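Putative cell surface hydrolase (Lactobacillus plantarum, PDB 3LP5) is a putative cell-surface alpha/beta hydrolase of unknown substrate that probably cleaves ester or related bonds. Local coordinates at residues Leu110-Thr113 with Leu114-Glu117; Leu131-Ala135 with Ser136-Met140; Ser142-Thr145 with Thr146-Thr149; Glu154-Arg157 with Tyr158-Gly161; Val183-Asn186 with Ser187-Gly191. All blocks are in the same frame, centred on the assembly; numbering follows the deposited sequence.

Followed from the N terminus, the five contacts come in series, and none crosses or encloses another, since each joins neighbouring residues of one continuous run. Contact 1 is a piece of helix 107-118, which follows strand 99-105. Contact 2 turns the chain off the end of strand 127-134, and its Tyr138 and Met140 pack on Leu110 of contact 1. The same loop goes on to contact 3, a surface turn tied back through Asn139 to Thr149 and Ala147. Contact 4 ends helix 150-157 against Glu117 of contact 1. Contact 5, built round the short helix 185-188, holds the loop through Ser187, bonded to Met140, and Asn186, bonded to Thr143.

Contact 1. Residues Leu110-Thr113 with Leu114-Glu117; sequences LIWT and LFLE
Helix 107-118, the connection between parallel strands 99-105 and 127-134, brings Trp112 against Phe115 and Leu116 over a single turn. The two aromatic side chains run side by side in the same direction, and the CZ3 corner of the indole meets CD2 of Phe115 at 3.6 Å. Their planes stand at 81° and the rings meet obliquely. CE3 of the indole also touches the Leu116 branch CD2, 4.1 Å away. Phe115 gets there with CG anti to its backbone N (chi1 166°), which sends the ring out beside the indole; Phe88 meets it as well. This is the helix that follows the probable nucleophile elbow of an alpha/beta hydrolase, a Gly104-Ser106-Gly108 pattern, and the Trp112 side chain touches that elbow while NE1 donates a weak bond to Leu103 O. Regular i to i+4 bonds hold the spacing, among them Leu116 N to Trp112 O at 2.9 Å and Phe115 N to Ile111 O at 3.0 Å. Further round, the Glu117 chain passes obliquely over Thr113, with CG 3.1 Å from Thr113 O and OE2 3.9 Å from Thr113 CG2. The Thr113 hydroxyl turns back along the helix instead, to the carbonyl of Gly109.

Contact 2. Residues Leu131-Ala135 with Ser136-Met140; sequences LMTIA and SPYNM
Thr133 and Tyr138 approach from opposite directions and join through their hydroxyls, Thr133 OG1 lying 3.1 Å from Tyr138 OH in a hydrogen bond that either could donate. OG1 sits at the edge of the phenol, near the plane of the ring, while the methyl CG2 comes within 3.3 Å of the same OH. The phenol oxygen is therefore met by both branches of the threonine. With chi1 at 70°, OG1 stands between the backbone N and the carbonyl carbon, and there it also bonds a water 2.9 Å away. That water accepts from Ser136 N at 3.2 Å, bridging the strand side chain to the turning backbone. Ser136 adds a contact of its own, its OG 3.4 Å from Thr133 CB, although its hydrogen bond goes to the carbonyl of Ser106.

Farther out, the path of the chain sets these groups in place. Ala135 has positive phi and psi (47° and 51°), bending the backbone off the strand. Pro137 centres an inverse gamma turn, with a weak bond from Tyr138 N to Ser136 O, and a type I turn from Pro137 to Met140 is closed by Met140 N to Pro137 O at 2.8 Å. Leu110 packs against both Ser136 and Tyr138. The whole is a buried exit from the C-terminal end of parallel strand 127-134, the end of the sheet where alpha/beta hydrolases gather their active-site loops.

Contact 3. Residues Ser142-Thr145 with Thr146-Thr149; sequences STST and TAKT
Rotation about the first side-chain bond of Ser144 places OG anti to its own backbone N (chi1 -176°) and carries it forward to the amides of Thr146 and Ala147. Ser142 has nearly the same torsion, and its OG reaches the backbone N two residues on, forming an ST turn. Two serines thus fold successive parts of one surface loop between strand 127-134 and helix 150-157. The Ser142 bond, from Ser144 N to Ser142 OG, measures 2.8 Å.

Ser144 OG is gripped twice: Thr146 N donates to it at 3.1 Å and Ala147 N at 2.8 Å, both fairly straight. This double acceptance draws the chain round, and the two halves, 142-145 and 146-149, run back at 151° to each other. The methyl of Ala147 closes up beside the serine, CB to Ser144 OG being 3.4 Å.

Thr149 ends the loop at the N-cap of helix 150-157. Its hydroxyl accepts from Phe152 N and also bonds Asn139 OD1, while Asn139 ND2 holds the carbonyl of Ala147. The methyl of the same threonine, Thr149 CG2, meets Ser142 CB across the mouth of the turn at 4.1 Å.

Contact 4. Residues Glu154-Arg157 with Tyr158-Gly161; sequences ELYR and YRTG
The backbone leaves helix 150-157 at Tyr158, whose N still bonds Glu154 O at 3.3 Å, and then tightens into a short 3-10 segment, Arg159 N reaching three residues back to Tyr156 O. Tyr156 and Arg159 make the central pair. Their side chains lie alongside, pointing the same way, and the guanidinium is stacked flat on one face of the phenol with the planes 5° apart. Arg159 CZ stands 3.9 Å from the centroid of the Tyr156 ring, a cation-pi contact close to the ring normal. NH1 does double duty: it lies above the ring and donates to Tyr156 O at 2.8 Å, with that oxygen in the guanidinium plane. The carbonyl oxygen thus takes two bonds, from NH1 and from Arg159 N at 3.2 Å, arriving from opposite faces of its plane. Face and edge of the guanidinium are held by one residue, which should fix its rotation. Arg159 CG stands between its backbone N and carbonyl carbon (chi1 67°), and the chain then runs extended from CG to NE to bring the guanidinium over the ring.

Next to this pair along the chain, Arg157 crosses Tyr158 and lays CD over the ring in a CH-pi contact, 4.1 Å from CD to the ring centroid. Glu154 CG meets the Tyr158 ring at CD2, 4.0 Å away. Arg118 makes a cation-pi contact with Tyr158, and Glu117 touches both Tyr158 and Arg159. Aromatic and arginine side chains thus finish a surface helix C-terminus, at the start of the loop leading to strand 167-172 of the alpha/beta sheet.

Contact 5. Residues Val183-Asn186 with Ser187-Gly191; sequences VPYN and SVNYG
Val183 begins the run by laying its CG2 methyl against CG2 of Val188 at 3.8 Å, the two side chains crossing at about a right angle. In Val183, with CG1 beside the backbone N (chi1 -62°), the other methyl, CG2, falls between N and the carbonyl carbon and is the one that faces Val188.

Pro184 follows at the N-cap position. Its carbonyl receives Val188 N at 3.2 Å, in the carbonyl plane and nearly straight, and takes a second, weak bond from Ser187 N. Its ring carbon CG also lies 4.2 Å from Ser187 CB. The proline thus starts helix 185-188, a single short turn in the long connection between strands 167-172 and 201-206 of the hydrolase sheet; helix 191-195 follows a short turn later.

Tyr185 carries on the pattern, its O accepting from Asn189 N at 3.0 Å. Its ring, with CG anti to the backbone N (chi1 170°), comes to lie with Asn189 CB over one face, displaced toward the rim and 4.2 Å from CE2.

Asn186 donates through ND2 to the carbonyl of Thr143 in the neighbouring surface loop. The next residue is tied to the same loop, Ser187 OG being hydrogen-bonded to Met140 O. Beyond it the chain makes a type I turn from Val188 to Gly191, with Gly191 N bonded to Val188 O at 3.1 Å. Within that turn the Tyr190 ring meets Phe152 and Tyr193 edge-to-face.

Contact 1. Residues Leu110-Thr113 with Leu114-Glu117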
loop_
_atom_site.group_PDB
_atom_site.type_symbol
_atom_site.label_atom_id
_atom_site.label_comp_id
_atom_site.label_asym_id
_atom_site.label_seq_id
_atom_site.Cartn_x
_atom_site.Cartn_y
_atom_site.Cartn_z
ATOM N N LEU A 110 -0.178 6.619 0.444
ATOM C CA LEU A 110 0.545 7.881 0.630
ATOM C C LEU A 110 1.641 7.785 1.693
ATOM O O LEU A 110 2.800 8.318 1.530
ATOM C CB LEU A 110 -0.440 9.013 1.070
ATOM C CG LEU A 110 -1.792 9.109 0.364
ATOM C CD1 LEU A 110 -2.500 10.464 0.708
ATOM C CD2 LEU A 110 -1.569 8.972 -1.139
ATOM N N ILE A 111 1.285 7.177 2.811
ATOM C CA ILE A 111 2.304 6.887 3.859
ATOM C C ILE A 111 3.503 6.114 3.288
ATOM O O ILE A 111 4.676 6.556 3.435
ATOM C CB ILE A 111 1.691 6.195 5.047
ATOM C CG1 ILE A 111 0.591 7.074 5.622
ATOM C CG2 ILE A 111 2.822 5.854 6.124
ATOM C CD1 ILE A 111 -0.473 6.318 6.543
ATOM N N TRP A 112 3.229 5.015 2.573
ATOM C CA TRP A 112 4.302 4.257 1.898
ATOM C C TRP A 112 5.057 5.159 0.949
ATOM O O TRP A 112 6.286 5.130 0.932
ATOM C CB TRP A 112 3.807 3.033 1.047
ATOM C CG TRP A 112 3.806 1.789 1.751
ATOM C CD1 TRP A 112 2.687 1.010 2.067
ATOM C CD2 TRP A 112 4.935 1.138 2.366
ATOM N NE1 TRP A 112 3.088 -0.108 2.774
ATOM C CE2 TRP A 112 4.443 -0.027 3.011
ATOM C CE3 TRP A 112 6.324 1.402 2.392
ATOM C CZ2 TRP A 112 5.292 -0.932 3.692
ATOM C CZ3 TRP A 112 7.173 0.503 3.093
ATOM C CH2 TRP A 112 6.644 -0.643 3.730
ATOM N N THR A 113 4.341 5.989 0.177
ATOM C CA THR A 113 5.085 6.743 -0.840
ATOM C C THR A 113 6.090 7.703 -0.227
ATOM O O THR A 113 7.186 7.914 -0.745
ATOM C CB THR A 113 4.118 7.569 -1.786
ATOM O OG1 THR A 113 3.223 6.659 -2.443
ATOM C CG2 THR A 113 4.897 8.282 -2.850
ATOM N N LEU A 114 5.643 8.411 0.800
ATOM C CA LEU A 114 6.446 9.416 1.425
ATOM C C LEU A 114 7.659 8.689 2.097
ATOM O O LEU A 114 8.801 9.129 1.984
ATOM C CB LEU A 114 5.568 10.224 2.416
ATOM C CG LEU A 114 6.243 11.452 3.022
ATOM C CD1 LEU A 114 6.678 12.438 1.946
ATOM C CD2 LEU A 114 5.310 12.141 4.059
ATOM N N PHE A 115 7.401 7.586 2.786
ATOM C CA PHE A 115 8.482 6.784 3.379
ATOM C C PHE A 115 9.506 6.391 2.290
ATOM O O PHE A 115 10.716 6.526 2.522
ATOM C CB PHE A 115 7.911 5.536 4.037
ATOM C CG PHE A 115 8.948 4.497 4.368
ATOM C CD1 PHE A 115 9.684 4.589 5.541
ATOM C CD2 PHE A 115 9.218 3.468 3.484
ATOM C CE1 PHE A 115 10.682 3.648 5.841
ATOM C CE2 PHE A 115 10.253 2.546 3.756
ATOM C CZ PHE A 115 10.955 2.645 4.930
ATOM N N LEU A 116 9.017 5.949 1.100
ATOM C CA LEU A 116 9.942 5.469 0.079
ATOM C C LEU A 116 10.774 6.603 -0.511
ATOM O O LEU A 116 11.951 6.412 -0.818
ATOM C CB LEU A 116 9.250 4.707 -1.026
ATOM C CG LEU A 116 8.518 3.454 -0.533
ATOM C CD1 LEU A 116 7.657 3.012 -1.695
ATOM C CD2 LEU A 116 9.494 2.309 -0.072
ATOM N N GLU A 117 10.172 7.790 -0.611
ATOM C CA GLU A 117 10.851 8.953 -1.208
ATOM C C GLU A 117 11.911 9.510 -0.258
ATOM O O GLU A 117 12.946 9.969 -0.734
ATOM C CB GLU A 117 9.869 10.116 -1.456
ATOM C CG GLU A 117 8.899 9.839 -2.541
ATOM C CD GLU A 117 7.886 10.944 -2.704
ATOM O OE1 GLU A 117 7.602 11.634 -1.738
ATOM O OE2 GLU A 117 7.385 11.145 -3.810
#

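Contact 2. Residues Leu131-Ala135 with Ser136-Met140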
loop_
_atom_site.group_PDB
_atom_site.type_symbol
_atom_site.label_atom_id
_atom_site.label_comp_id
_atom_site.label_asym_id
_atom_site.label_seq_id
_atom_site.Cartn_x
_atom_site.Cartn_y
_atom_site.Cartn_z
ATOM N N LEU A 131 5.414 -2.309 -5.097
ATOM C CA LEU A 131 4.407 -1.513 -4.359
ATOM C C LEU A 131 3.020 -1.571 -5.014
ATOM O O LEU A 131 2.865 -1.312 -6.214
ATOM C CB LEU A 131 4.856 -0.035 -4.265
ATOM C CG LEU A 131 3.830 0.938 -3.628
ATOM C CD1 LEU A 131 3.516 0.581 -2.131
ATOM C CD2 LEU A 131 4.383 2.365 -3.863
ATOM N N MET A 132 2.012 -1.959 -4.267
ATOM C CA MET A 132 0.621 -1.790 -4.735
ATOM C C MET A 132 -0.091 -0.814 -3.788
ATOM O O MET A 132 -0.018 -0.934 -2.542
ATOM C CB MET A 132 -0.115 -3.144 -4.841
ATOM C CG MET A 132 -1.682 -3.120 -5.036
ATOM S SD MET A 132 -2.399 -4.807 -5.298
ATOM C CE MET A 132 -1.864 -5.062 -6.963
ATOM N N THR A 133 -0.798 0.136 -4.381
ATOM C CA THR A 133 -1.625 1.039 -3.603
ATOM C C THR A 133 -3.078 0.868 -3.998
ATOM O O THR A 133 -3.380 0.524 -5.178
ATOM C CB THR A 133 -1.165 2.523 -3.707
ATOM O OG1 THR A 133 -1.427 3.035 -5.004
ATOM C CG2 THR A 133 0.376 2.650 -3.411
ATOM N N ILE A 134 -3.962 1.051 -3.029
ATOM C CA ILE A 134 -5.392 0.850 -3.297
ATOM C C ILE A 134 -6.132 2.124 -2.990
ATOM O O ILE A 134 -6.232 2.517 -1.818
ATOM C CB ILE A 134 -5.997 -0.302 -2.494
ATOM C CG1 ILE A 134 -5.248 -1.624 -2.794
ATOM C CG2 ILE A 134 -7.437 -0.531 -2.904
ATOM C CD1 ILE A 134 -5.349 -2.594 -1.627
ATOM N N ALA A 135 -6.699 2.751 -4.022
ATOM C CA ALA A 135 -7.475 3.989 -3.805
ATOM C C ALA A 135 -6.791 5.026 -2.917
ATOM O O ALA A 135 -7.378 5.560 -1.955
ATOM C CB ALA A 135 -8.901 3.636 -3.272
ATOM N N SER A 136 -5.536 5.348 -3.236
ATOM C CA SER A 136 -4.786 6.259 -2.366
ATOM C C SER A 136 -5.003 7.673 -2.878
ATOM O O SER A 136 -4.801 7.940 -4.068
ATOM C CB SER A 136 -3.304 5.895 -2.352
ATOM O OG SER A 136 -3.098 4.596 -1.763
ATOM N N PRO A 137 -5.448 8.588 -1.994
ATOM C CA PRO A 137 -5.774 9.913 -2.426
ATOM C C PRO A 137 -4.564 10.862 -2.592
ATOM O O PRO A 137 -4.320 11.748 -1.746
ATOM C CB PRO A 137 -6.751 10.379 -1.342
ATOM C CG PRO A 137 -6.264 9.712 -0.088
ATOM C CD PRO A 137 -5.734 8.381 -0.545
ATOM N N TYR A 138 -3.853 10.734 -3.718
ATOM C CA TYR A 138 -2.624 11.525 -3.933
ATOM C C TYR A 138 -2.817 13.038 -3.925
ATOM O O TYR A 138 -1.858 13.745 -3.674
ATOM C CB TYR A 138 -1.927 11.071 -5.217
ATOM C CG TYR A 138 -1.379 9.638 -5.079
ATOM C CD1 TYR A 138 -0.178 9.409 -4.417
ATOM C CD2 TYR A 138 -2.081 8.545 -5.592
ATOM C CE1 TYR A 138 0.325 8.105 -4.256
ATOM C CE2 TYR A 138 -1.549 7.202 -5.493
ATOM C CZ TYR A 138 -0.387 7.015 -4.767
ATOM O OH TYR A 138 0.125 5.716 -4.631
ATOM N N ASN A 139 -4.038 13.509 -4.239
ATOM C CA ASN A 139 -4.392 14.875 -4.138
ATOM C C ASN A 139 -5.472 15.108 -3.070
ATOM O O ASN A 139 -6.282 16.016 -3.193
ATOM C CB ASN A 139 -4.859 15.443 -5.494
ATOM C CG ASN A 139 -4.685 16.938 -5.557
ATOM O OD1 ASN A 139 -3.726 17.479 -4.986
ATOM N ND2 ASN A 139 -5.563 17.618 -6.277
ATOM N N MET A 140 -5.466 14.278 -2.042
ATOM C CA MET A 140 -6.353 14.457 -0.876
ATOM C C MET A 140 -7.814 14.426 -1.326
ATOM O O MET A 140 -8.188 13.537 -2.120
ATOM C CB MET A 140 -5.970 15.719 -0.072
ATOM C CG MET A 140 -4.654 15.594 0.704
ATOM S SD MET A 140 -4.418 14.474 2.213
ATOM C CE MET A 140 -4.294 12.898 1.525
HETATM O O HOH W 1 -4.106 3.896 -5.741
#

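Contact 3. Residues Ser142-Thr145 with Thr146-Thr149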
loop_
_atom_site.group_PDB
_atom_site.type_symbol
_atom_site.label_atom_id
_atom_site.label_comp_id
_atom_site.label_asym_id
_atom_site.label_seq_id
_atom_site.Cartn_x
_atom_site.Cartn_y
_atom_site.Cartn_z
ATOM N N SER A 142 -9.504 16.863 -2.935
ATOM C CA SER A 142 -9.790 17.618 -4.148
ATOM C C SER A 142 -10.409 16.807 -5.302
ATOM O O SER A 142 -9.951 15.703 -5.614
ATOM C CB SER A 142 -8.528 18.346 -4.659
ATOM O OG SER A 142 -8.807 19.004 -5.918
ATOM N N THR A 143 -11.392 17.401 -5.977
ATOM C CA THR A 143 -11.931 16.846 -7.224
ATOM C C THR A 143 -11.303 17.528 -8.443
ATOM O O THR A 143 -11.731 17.305 -9.573
ATOM C CB THR A 143 -13.457 16.955 -7.301
ATOM O OG1 THR A 143 -13.824 18.325 -7.139
ATOM C CG2 THR A 143 -14.124 16.156 -6.160
ATOM N N SER A 144 -10.259 18.324 -8.231
ATOM C CA SER A 144 -9.673 19.143 -9.305
ATOM C C SER A 144 -8.807 18.295 -10.257
ATOM O O SER A 144 -8.314 17.250 -9.856
ATOM C CB SER A 144 -8.797 20.229 -8.675
ATOM O OG SER A 144 -8.284 21.081 -9.670
ATOM N N THR A 145 -8.585 18.744 -11.495
ATOM C CA THR A 145 -7.563 18.086 -12.333
ATOM C C THR A 145 -6.338 19.009 -12.479
ATOM O O THR A 145 -5.365 18.662 -13.153
ATOM C CB THR A 145 -8.086 17.722 -13.713
ATOM O OG1 THR A 145 -8.462 18.939 -14.406
ATOM C CG2 THR A 145 -9.319 16.814 -13.573
ATOM N N THR A 146 -6.371 20.189 -11.876
ATOM C CA THR A 146 -5.242 21.095 -12.053
ATOM C C THR A 146 -4.719 21.620 -10.702
ATOM O O THR A 146 -3.602 22.046 -10.650
ATOM C CB THR A 146 -5.570 22.359 -12.908
ATOM O OG1 THR A 146 -6.617 23.065 -12.260
ATOM C CG2 THR A 146 -5.957 22.075 -14.357
ATOM N N ALA A 147 -5.535 21.687 -9.658
ATOM C CA ALA A 147 -5.067 22.282 -8.393
ATOM C C ALA A 147 -4.220 21.292 -7.583
ATOM O O ALA A 147 -4.454 20.105 -7.598
ATOM C CB ALA A 147 -6.257 22.872 -7.542
ATOM N N LYS A 148 -3.161 21.759 -6.957
ATOM C CA LYS A 148 -2.275 20.813 -6.266
ATOM C C LYS A 148 -2.439 21.056 -4.788
ATOM O O LYS A 148 -2.171 22.167 -4.306
ATOM C CB LYS A 148 -0.816 21.026 -6.637
ATOM C CG LYS A 148 -0.458 20.693 -8.111
ATOM C CD LYS A 148 0.975 21.170 -8.467
ATOM C CE LYS A 148 0.993 22.682 -8.877
ATOM N NZ LYS A 148 2.372 23.304 -8.811
ATOM N N THR A 149 -2.919 20.049 -4.073
ATOM C CA THR A 149 -2.938 20.150 -2.626
ATOM C C THR A 149 -1.510 20.161 -2.068
ATOM O O THR A 149 -0.517 19.786 -2.722
ATOM C CB THR A 149 -3.754 19.010 -1.966
ATOM O OG1 THR A 149 -3.170 17.747 -2.313
ATOM C CG2 THR A 149 -5.215 19.056 -2.405
#

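Contact 4. Residues Glu154-Arg157 with Tyr158-Gly161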
loop_
_atom_site.group_PDB
_atom_site.type_symbol
_atom_site.label_atom_id
_atom_site.label_comp_id
_atom_site.label_asym_id
_atom_site.label_seq_id
_atom_site.Cartn_x
_atom_site.Cartn_y
_atom_site.Cartn_z
ATOM N N GLU A 154 4.064 17.862 -1.623
ATOM C CA GLU A 154 5.148 17.235 -0.912
ATOM C C GLU A 154 5.494 15.896 -1.574
ATOM O O GLU A 154 6.651 15.640 -1.805
ATOM C CB GLU A 154 4.802 17.044 0.579
ATOM C CG GLU A 154 5.940 16.348 1.376
ATOM C CD GLU A 154 5.622 16.005 2.829
ATOM O OE1 GLU A 154 4.435 15.802 3.230
ATOM O OE2 GLU A 154 6.580 15.854 3.583
ATOM N N LEU A 155 4.517 15.056 -1.909
ATOM C CA LEU A 155 4.829 13.798 -2.646
ATOM C C LEU A 155 5.480 14.053 -4.011
ATOM O O LEU A 155 6.323 13.265 -4.430
ATOM C CB LEU A 155 3.604 12.949 -2.874
ATOM C CG LEU A 155 2.838 12.601 -1.589
ATOM C CD1 LEU A 155 1.481 11.949 -1.897
ATOM C CD2 LEU A 155 3.703 11.564 -0.818
ATOM N N TYR A 156 5.114 15.144 -4.679
ATOM C CA TYR A 156 5.670 15.355 -6.032
ATOM C C TYR A 156 7.070 15.898 -5.876
ATOM O O TYR A 156 7.999 15.509 -6.581
ATOM C CB TYR A 156 4.802 16.373 -6.754
ATOM C CG TYR A 156 5.144 16.609 -8.186
ATOM C CD1 TYR A 156 4.912 15.624 -9.143
ATOM C CD2 TYR A 156 5.667 17.835 -8.603
ATOM C CE1 TYR A 156 5.197 15.843 -10.526
ATOM C CE2 TYR A 156 5.973 18.079 -9.986
ATOM C CZ TYR A 156 5.757 17.058 -10.935
ATOM O OH TYR A 156 6.054 17.300 -12.294
ATOM N N ARG A 157 7.255 16.755 -4.882
ATOM C CA ARG A 157 8.570 17.368 -4.679
ATOM C C ARG A 157 9.659 16.335 -4.385
ATOM O O ARG A 157 10.835 16.533 -4.742
ATOM C CB ARG A 157 8.537 18.376 -3.513
ATOM C CG ARG A 157 9.864 19.180 -3.420
ATOM C CD ARG A 157 10.112 19.823 -2.029
ATOM N NE ARG A 157 11.560 19.912 -1.638
ATOM C CZ ARG A 157 12.662 19.918 -2.437
ATOM N NH1 ARG A 157 12.611 19.859 -3.778
ATOM N NH2 ARG A 157 13.868 20.001 -1.867
ATOM N N TYR A 158 9.305 15.258 -3.693
ATOM C CA TYR A 158 10.326 14.285 -3.358
ATOM C C TYR A 158 10.317 13.020 -4.219
ATOM O O TYR A 158 10.982 12.026 -3.869
ATOM C CB TYR A 158 10.275 13.908 -1.859
ATOM C CG TYR A 158 10.576 15.095 -1.021
ATOM C CD1 TYR A 158 11.863 15.645 -1.038
ATOM C CD2 TYR A 158 9.572 15.729 -0.276
ATOM C CE1 TYR A 158 12.166 16.757 -0.290
ATOM C CE2 TYR A 158 9.868 16.855 0.485
ATOM C CZ TYR A 158 11.168 17.348 0.460
ATOM O OH TYR A 158 11.516 18.443 1.169
ATOM N N ARG A 159 9.632 13.051 -5.339
ATOM C CA ARG A 159 9.415 11.818 -6.143
ATOM C C ARG A 159 10.727 11.309 -6.673
ATOM O O ARG A 159 10.830 10.114 -6.903
ATOM C CB ARG A 159 8.429 12.084 -7.304
ATOM C CG ARG A 159 9.042 13.074 -8.384
ATOM C CD ARG A 159 7.982 13.563 -9.416
ATOM N NE ARG A 159 8.587 14.372 -10.475
ATOM C CZ ARG A 159 9.061 15.622 -10.325
ATOM N NH1 ARG A 159 9.028 16.263 -9.127
ATOM N NH2 ARG A 159 9.591 16.254 -11.375
ATOM N N THR A 160 11.736 12.181 -6.890
ATOM C CA THR A 160 13.023 11.682 -7.362
ATOM C C THR A 160 13.768 10.815 -6.318
ATOM O O THR A 160 14.689 10.072 -6.668
ATOM C CB THR A 160 13.964 12.762 -7.886
ATOM O OG1 THR A 160 14.279 13.671 -6.829
ATOM C CG2 THR A 160 13.308 13.516 -9.031
ATOM N N GLY A 161 13.350 10.875 -5.055
ATOM C CA GLY A 161 13.898 9.948 -4.087
ATOM C C GLY A 161 13.394 8.507 -4.268
ATOM O O GLY A 161 13.940 7.618 -3.645
#

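Contact 5. Residues Val183-Asn186 with Ser187-Gly191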
loop_
_atom_site.group_PDB
_atom_site.type_symbol
_atom_site.label_atom_id
_atom_site.label_comp_id
_atom_site.label_asym_id
_atom_site.label_seq_id
_atom_site.Cartn_x
_atom_site.Cartn_y
_atom_site.Cartn_z
ATOM N N VAL A 183 -12.866 8.665 -1.795
ATOM C CA VAL A 183 -11.889 9.574 -2.363
ATOM C C VAL A 183 -12.256 9.700 -3.876
ATOM O O VAL A 183 -12.694 8.727 -4.497
ATOM C CB VAL A 183 -10.456 9.032 -2.183
ATOM C CG1 VAL A 183 -10.130 8.906 -0.701
ATOM C CG2 VAL A 183 -10.294 7.674 -2.816
ATOM N N PRO A 184 -12.077 10.906 -4.459
ATOM C CA PRO A 184 -12.431 11.039 -5.871
ATOM C C PRO A 184 -11.394 10.440 -6.778
ATOM O O PRO A 184 -10.170 10.484 -6.490
ATOM C CB PRO A 184 -12.521 12.540 -6.095
ATOM C CG PRO A 184 -12.039 13.166 -4.932
ATOM C CD PRO A 184 -11.816 12.202 -3.821
ATOM N N TYR A 185 -11.886 9.892 -7.871
ATOM C CA TYR A 185 -11.038 9.363 -8.908
ATOM C C TYR A 185 -9.973 10.385 -9.342
ATOM O O TYR A 185 -8.827 10.017 -9.505
ATOM C CB TYR A 185 -11.868 8.883 -10.106
ATOM C CG TYR A 185 -10.949 8.585 -11.238
ATOM C CD1 TYR A 185 -10.135 7.447 -11.198
ATOM C CD2 TYR A 185 -10.775 9.508 -12.282
ATOM C CE1 TYR A 185 -9.237 7.155 -12.234
ATOM C CE2 TYR A 185 -9.840 9.253 -13.312
ATOM C CZ TYR A 185 -9.088 8.066 -13.277
ATOM O OH TYR A 185 -8.176 7.779 -14.250
ATOM N N ASN A 186 -10.336 11.667 -9.478
ATOM C CA ASN A 186 -9.369 12.719 -9.897
ATOM C C ASN A 186 -8.190 12.858 -8.957
ATOM O O ASN A 186 -7.075 13.123 -9.399
ATOM C CB ASN A 186 -10.039 14.091 -10.101
ATOM C CG ASN A 186 -10.940 14.124 -11.343
ATOM O OD1 ASN A 186 -10.886 13.237 -12.176
ATOM N ND2 ASN A 186 -11.757 15.135 -11.460
ATOM N N SER A 187 -8.404 12.635 -7.666
ATOM C CA SER A 187 -7.306 12.655 -6.684
ATOM C C SER A 187 -6.403 11.380 -6.768
ATOM O O SER A 187 -5.209 11.477 -6.840
ATOM C CB SER A 187 -7.914 12.822 -5.268
ATOM O OG SER A 187 -6.924 12.643 -4.257
ATOM N N VAL A 188 -6.989 10.186 -6.800
ATOM C CA VAL A 188 -6.209 8.931 -6.957
ATOM C C VAL A 188 -5.359 9.006 -8.217
ATOM O O VAL A 188 -4.238 8.549 -8.220
ATOM C CB VAL A 188 -7.138 7.724 -7.031
ATOM C CG1 VAL A 188 -6.330 6.385 -7.149
ATOM C CG2 VAL A 188 -7.983 7.688 -5.773
ATOM N N ASN A 189 -5.901 9.617 -9.270
ATOM C CA ASN A 189 -5.219 9.699 -10.546
ATOM C C ASN A 189 -3.930 10.559 -10.522
ATOM O O ASN A 189 -3.099 10.400 -11.388
ATOM C CB ASN A 189 -6.182 10.248 -11.601
ATOM C CG ASN A 189 -5.685 10.000 -13.014
ATOM O OD1 ASN A 189 -5.272 8.886 -13.367
ATOM N ND2 ASN A 189 -5.687 11.040 -13.822
ATOM N N TYR A 190 -3.755 11.423 -9.523
ATOM C CA TYR A 190 -2.505 12.207 -9.409
ATOM C C TYR A 190 -1.276 11.306 -9.115
ATOM O O TYR A 190 -0.121 11.702 -9.278
ATOM C CB TYR A 190 -2.640 13.295 -8.328
ATOM C CG TYR A 190 -3.301 14.578 -8.780
ATOM C CD1 TYR A 190 -4.588 14.573 -9.291
ATOM C CD2 TYR A 190 -2.671 15.836 -8.555
ATOM C CE1 TYR A 190 -5.209 15.801 -9.677
ATOM C CE2 TYR A 190 -3.279 17.031 -8.907
ATOM C CZ TYR A 190 -4.546 17.010 -9.467
ATOM O OH TYR A 190 -5.166 18.218 -9.776
ATOM N N GLY A 191 -1.553 10.074 -8.719
ATOM C CA GLY A 191 -0.512 9.007 -8.558
ATOM C C GLY A 191 0.438 8.947 -9.762
ATOM O O GLY A 191 1.675 8.846 -9.575
#